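Local structure of periplasmic binding protein/LacI transcriptional regulator (5HQJ) at residues V163-N166 with E167-A170; F246-P250 with D251-G255. The protein binds alpha-D-arabinopyranose in the cleft between its two lobes and probably serves as the sugar-capturing component of an ABC transporter. All blocks are in the same frame, centred on the assembly; numbering follows the deposited sequence.

Contact 1. Residues V163-N166 with E167-A170; sequences VNLN and ERIA. With 64K (alpha-D-arabinopyranose), chain B.
Arg168 lies beside Asn164 one helical turn along, both side chains pointing the same way into the sugar site. From its root outward, Arg168 stays close to the backbone of the preceding turn. Its CB rests 3.4 Å from Leu165 O. Arg168 CG comes within 3.2 Å of Asn164 O, the oxygen that also accepts the Arg168 backbone N-H. Arg168 CD keeps 3.7 Å from Asn164 O, with the Leu165 CD2 methyl farther off. The chain is extended from CG to NE, which carries the guanidinium a full side-chain length to alpha-D-arabinopyranose. NE bonds to Asn132; NH1 reaches sugar O3 at 2.8 Å and also binds the carbonyl of Val217. NH2 meets sugar O2 in the guanidinium plane, 2.7 Å away and almost straight at 168°. These two residues sit in the first turns of helix 163-176, the crossover helix of a parallel beta-alpha-beta unit between strands 150-156 and 181-188, in the type I periplasmic binding protein fold. The CG of Asn164 lies over one guanidinium face, the amide plane turned 52° from it. A chi1 of 55° wedges this CG between its own backbone N and carbonyl carbon, and ND2 donates to sugar O1 at 2.9 Å, while OD1 takes a bond from Lys36. Two donors, Asn164 ND2 and Arg168 NH2, thus stand 3.3 Å apart without bonding each other, each directed at a different hydroxyl oxygen. Farther from the sugar, Glu167 runs extended back past the preceding turn, its OE2 3.4 Å from Val163 CG1.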
# COMPACT_ATOMS: atom_id res chain seq x y z
N VAL A 163 2.06 8.76 2.43
CA VAL A 163 0.97 9.00 3.36
C VAL A 163 0.37 7.73 3.93
O VAL A 163 0.06 7.67 5.12
CB VAL A 163 -0.16 9.82 2.70
CG1 VAL A 163 -1.51 9.60 3.39
CG2 VAL A 163 0.19 11.29 2.71
N ASN A 164 0.16 6.71 3.10
CA ASN A 164 -0.56 5.57 3.58
C ASN A 164 0.35 4.89 4.59
O ASN A 164 -0.13 4.42 5.60
CB ASN A 164 -1.05 4.64 2.44
CG ASN A 164 0.07 4.15 1.51
OD1 ASN A 164 1.19 4.65 1.50
ND2 ASN A 164 -0.28 3.16 0.68
N LEU A 165 1.66 4.86 4.31
CA LEU A 165 2.61 4.17 5.17
C LEU A 165 2.74 4.92 6.46
O LEU A 165 2.72 4.33 7.52
CB LEU A 165 3.97 4.04 4.52
CG LEU A 165 4.02 3.22 3.25
CD1 LEU A 165 5.46 3.00 2.88
CD2 LEU A 165 3.25 1.89 3.37
N ASN A 166 2.79 6.25 6.39
CA ASN A 166 2.90 7.01 7.62
C ASN A 166 1.64 6.94 8.48
O ASN A 166 1.73 6.93 9.69
CB ASN A 166 3.26 8.48 7.33
CG ASN A 166 4.66 8.62 6.81
OD1 ASN A 166 5.51 7.77 7.04
ND2 ASN A 166 4.91 9.71 6.12
N GLU A 167 0.47 6.85 7.86
CA GLU A 167 -0.74 6.61 8.59
C GLU A 167 -0.73 5.26 9.29
O GLU A 167 -1.20 5.15 10.41
CB GLU A 167 -1.93 6.73 7.65
CG GLU A 167 -2.15 8.19 7.26
CD GLU A 167 -3.17 8.39 6.16
OE1 GLU A 167 -3.41 7.43 5.41
OE2 GLU A 167 -3.72 9.50 6.03
N ARG A 168 -0.23 4.23 8.62
CA ARG A 168 -0.13 2.92 9.21
C ARG A 168 0.73 3.01 10.46
O ARG A 168 0.42 2.45 11.52
CB ARG A 168 0.50 1.91 8.24
CG ARG A 168 -0.42 1.62 7.07
CD ARG A 168 0.26 0.76 5.98
NE ARG A 168 -0.57 0.83 4.79
CZ ARG A 168 -0.24 0.40 3.59
NH1 ARG A 168 0.93 -0.22 3.38
NH2 ARG A 168 -1.09 0.54 2.57
N ILE A 169 1.87 3.67 10.33
CA ILE A 169 2.73 3.85 11.50
C ILE A 169 2.04 4.61 12.66
O ILE A 169 2.13 4.25 13.87
CB ILE A 169 4.04 4.60 11.11
CG1 ILE A 169 4.84 3.79 10.09
CG2 ILE A 169 4.93 4.90 12.35
CD1 ILE A 169 5.98 4.58 9.44
N ALA A 170 1.36 5.69 12.32
CA ALA A 170 0.61 6.44 13.34
C ALA A 170 -0.45 5.59 14.03
O ALA A 170 -0.61 5.67 15.24
CB ALA A 170 0.03 7.67 12.71
O2 64K B . -0.37 0.02 0.02
C2 64K B . 1.08 -0.04 -0.18
C3 64K B . 1.48 -1.48 -0.15
O3 64K B . 1.45 -1.93 1.19
C4 64K B . 2.90 -1.69 -0.64
O4 64K B . 3.87 -1.15 0.28
C5 64K B . 3.09 -1.03 -1.92
O5 64K B . 2.89 0.39 -1.75
C1 64K B . 1.44 0.58 -1.50
O1 64K B . 1.17 1.92 -1.44

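Contact 2. Residues F246-P250 with D251-G255; sequences FDDLP and DTLKG. With 64K (alpha-D-arabinopyranose), chain B.
Thr252 packs against the turn that leads into helix 250-258, its CB 3.2 Å from Leu249 O and its CG2 methyl 3.5 Å from Asp247 O. With chi1 at -58°, OG1 lies beside the backbone N and CG2 points back to the loop; OG1 donates to a water at 2.5 Å, and that water in turn donates to Phe246 O. The carbonyl O of Leu249, the N-cap residue, accepts a straight bond from Leu253 N (166°) and a weak one from Thr252 N. The CD1 branch of Leu253 lies 3.4 Å from Asp248 O. The carboxylate of Asp248 turns to the C-terminal tail, where Tyr309 and Lys311 hold it. On the sugar side, chi1 of -57° sets the Asp247 carboxyl group beside its own backbone N. OD2 accepts a very short bond of 2.5 Å from O3 of alpha-D-arabinopyranose, and OD1 is bonded to Gln267 NE2, which fixes the rotation of the group. Since both oxygens act as acceptors, Asp247 is probably ionised, and its negative charge would draw the proton of the sugar hydroxyl toward OD2.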
# COMPACT_ATOMS: atom_id res chain seq x y z
N PHE A 246 2.62 -6.63 5.93
CA PHE A 246 1.62 -6.12 5.01
C PHE A 246 1.72 -6.79 3.64
O PHE A 246 2.81 -7.11 3.15
CB PHE A 246 1.78 -4.59 4.86
CG PHE A 246 0.56 -3.81 5.24
CD1 PHE A 246 -0.34 -3.41 4.29
CD2 PHE A 246 0.30 -3.46 6.56
CE1 PHE A 246 -1.47 -2.70 4.65
CE2 PHE A 246 -0.82 -2.73 6.91
CZ PHE A 246 -1.70 -2.36 5.96
N ASP A 247 0.53 -7.02 3.07
CA ASP A 247 0.32 -7.50 1.70
C ASP A 247 0.60 -8.99 1.60
O ASP A 247 0.95 -9.64 2.60
CB ASP A 247 1.15 -6.68 0.73
CG ASP A 247 0.83 -5.18 0.80
OD1 ASP A 247 -0.36 -4.80 1.00
OD2 ASP A 247 1.76 -4.35 0.70
N ASP A 248 0.33 -9.56 0.43
CA ASP A 248 0.36 -11.02 0.28
C ASP A 248 1.25 -11.45 -0.88
O ASP A 248 0.95 -12.43 -1.56
CB ASP A 248 -1.06 -11.61 0.08
CG ASP A 248 -1.60 -11.40 -1.33
OD1 ASP A 248 -1.24 -10.36 -1.91
OD2 ASP A 248 -2.36 -12.26 -1.84
N LEU A 249 2.34 -10.71 -1.08
CA LEU A 249 3.42 -11.14 -1.99
C LEU A 249 3.82 -12.58 -1.74
O LEU A 249 3.84 -13.00 -0.59
CB LEU A 249 4.66 -10.28 -1.78
CG LEU A 249 4.86 -8.99 -2.53
CD1 LEU A 249 3.73 -8.02 -2.25
CD2 LEU A 249 6.22 -8.45 -2.09
N PRO A 250 4.17 -13.34 -2.81
CA PRO A 250 4.45 -14.77 -2.59
C PRO A 250 5.48 -15.06 -1.48
O PRO A 250 5.33 -15.99 -0.71
CB PRO A 250 4.98 -15.21 -3.96
CG PRO A 250 4.26 -14.31 -4.92
CD PRO A 250 4.18 -12.98 -4.24
N ASP A 251 6.51 -14.23 -1.38
CA ASP A 251 7.52 -14.37 -0.32
C ASP A 251 6.94 -14.21 1.09
O ASP A 251 7.37 -14.87 2.05
CB ASP A 251 8.66 -13.35 -0.52
CG ASP A 251 9.59 -13.73 -1.65
OD1 ASP A 251 9.82 -14.94 -1.86
OD2 ASP A 251 10.11 -12.81 -2.32
N THR A 252 5.98 -13.31 1.20
CA THR A 252 5.29 -13.06 2.46
C THR A 252 4.42 -14.27 2.85
O THR A 252 4.42 -14.74 4.00
CB THR A 252 4.43 -11.78 2.34
OG1 THR A 252 5.25 -10.66 1.98
CG2 THR A 252 3.76 -11.47 3.63
N LEU A 253 3.67 -14.76 1.86
CA LEU A 253 2.88 -15.96 2.06
C LEU A 253 3.79 -17.14 2.39
O LEU A 253 3.48 -17.92 3.27
CB LEU A 253 2.06 -16.23 0.82
CG LEU A 253 0.88 -15.31 0.60
CD1 LEU A 253 0.28 -15.68 -0.74
CD2 LEU A 253 -0.15 -15.47 1.71
N LYS A 254 4.94 -17.24 1.72
CA LYS A 254 5.87 -18.34 2.04
C LYS A 254 6.37 -18.17 3.47
O LYS A 254 6.47 -19.13 4.24
CB LYS A 254 7.05 -18.38 1.07
CG LYS A 254 7.95 -19.59 1.29
CD LYS A 254 9.12 -19.64 0.33
CE LYS A 254 10.03 -20.82 0.63
NZ LYS A 254 9.28 -22.07 0.94
N GLY A 255 6.65 -16.93 3.85
CA GLY A 255 7.09 -16.68 5.21
C GLY A 255 6.05 -17.08 6.25
O GLY A 255 6.38 -17.57 7.33
O2 64K B . -0.37 0.02 0.02
C2 64K B . 1.08 -0.04 -0.18
C3 64K B . 1.48 -1.48 -0.15
O3 64K B . 1.45 -1.93 1.19
C4 64K B . 2.90 -1.69 -0.64
O4 64K B . 3.87 -1.15 0.28
C5 64K B . 3.09 -1.03 -1.92
O5 64K B . 2.89 0.39 -1.75
C1 64K B . 1.44 0.58 -1.50
O1 64K B . 1.17 1.92 -1.44
O HOH W 1 3.99 -8.63 1.19

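How the contacts relate
The centres of contacts 1 and 2 lie about 20 Å apart, both in the lobe built on the mixed sheet, and contact 1 comes first along the chain. Helix 163-176 follows strand 150-156, and helix 250-258 follows strand 242-246; strand 211-216 lies between those two strands in the sheet. Both contacts follow the C-terminal ends of their strands, the side of the sheet where the sugar is bound. They meet at Arg168, whose CZ is 3.5 Å from Phe246 CE1 in a cation-pi pair, and they share O3 of the sugar as a target. Asp116 contributes another bond to the same ligand, so residues far apart in sequence together make one carbohydrate site.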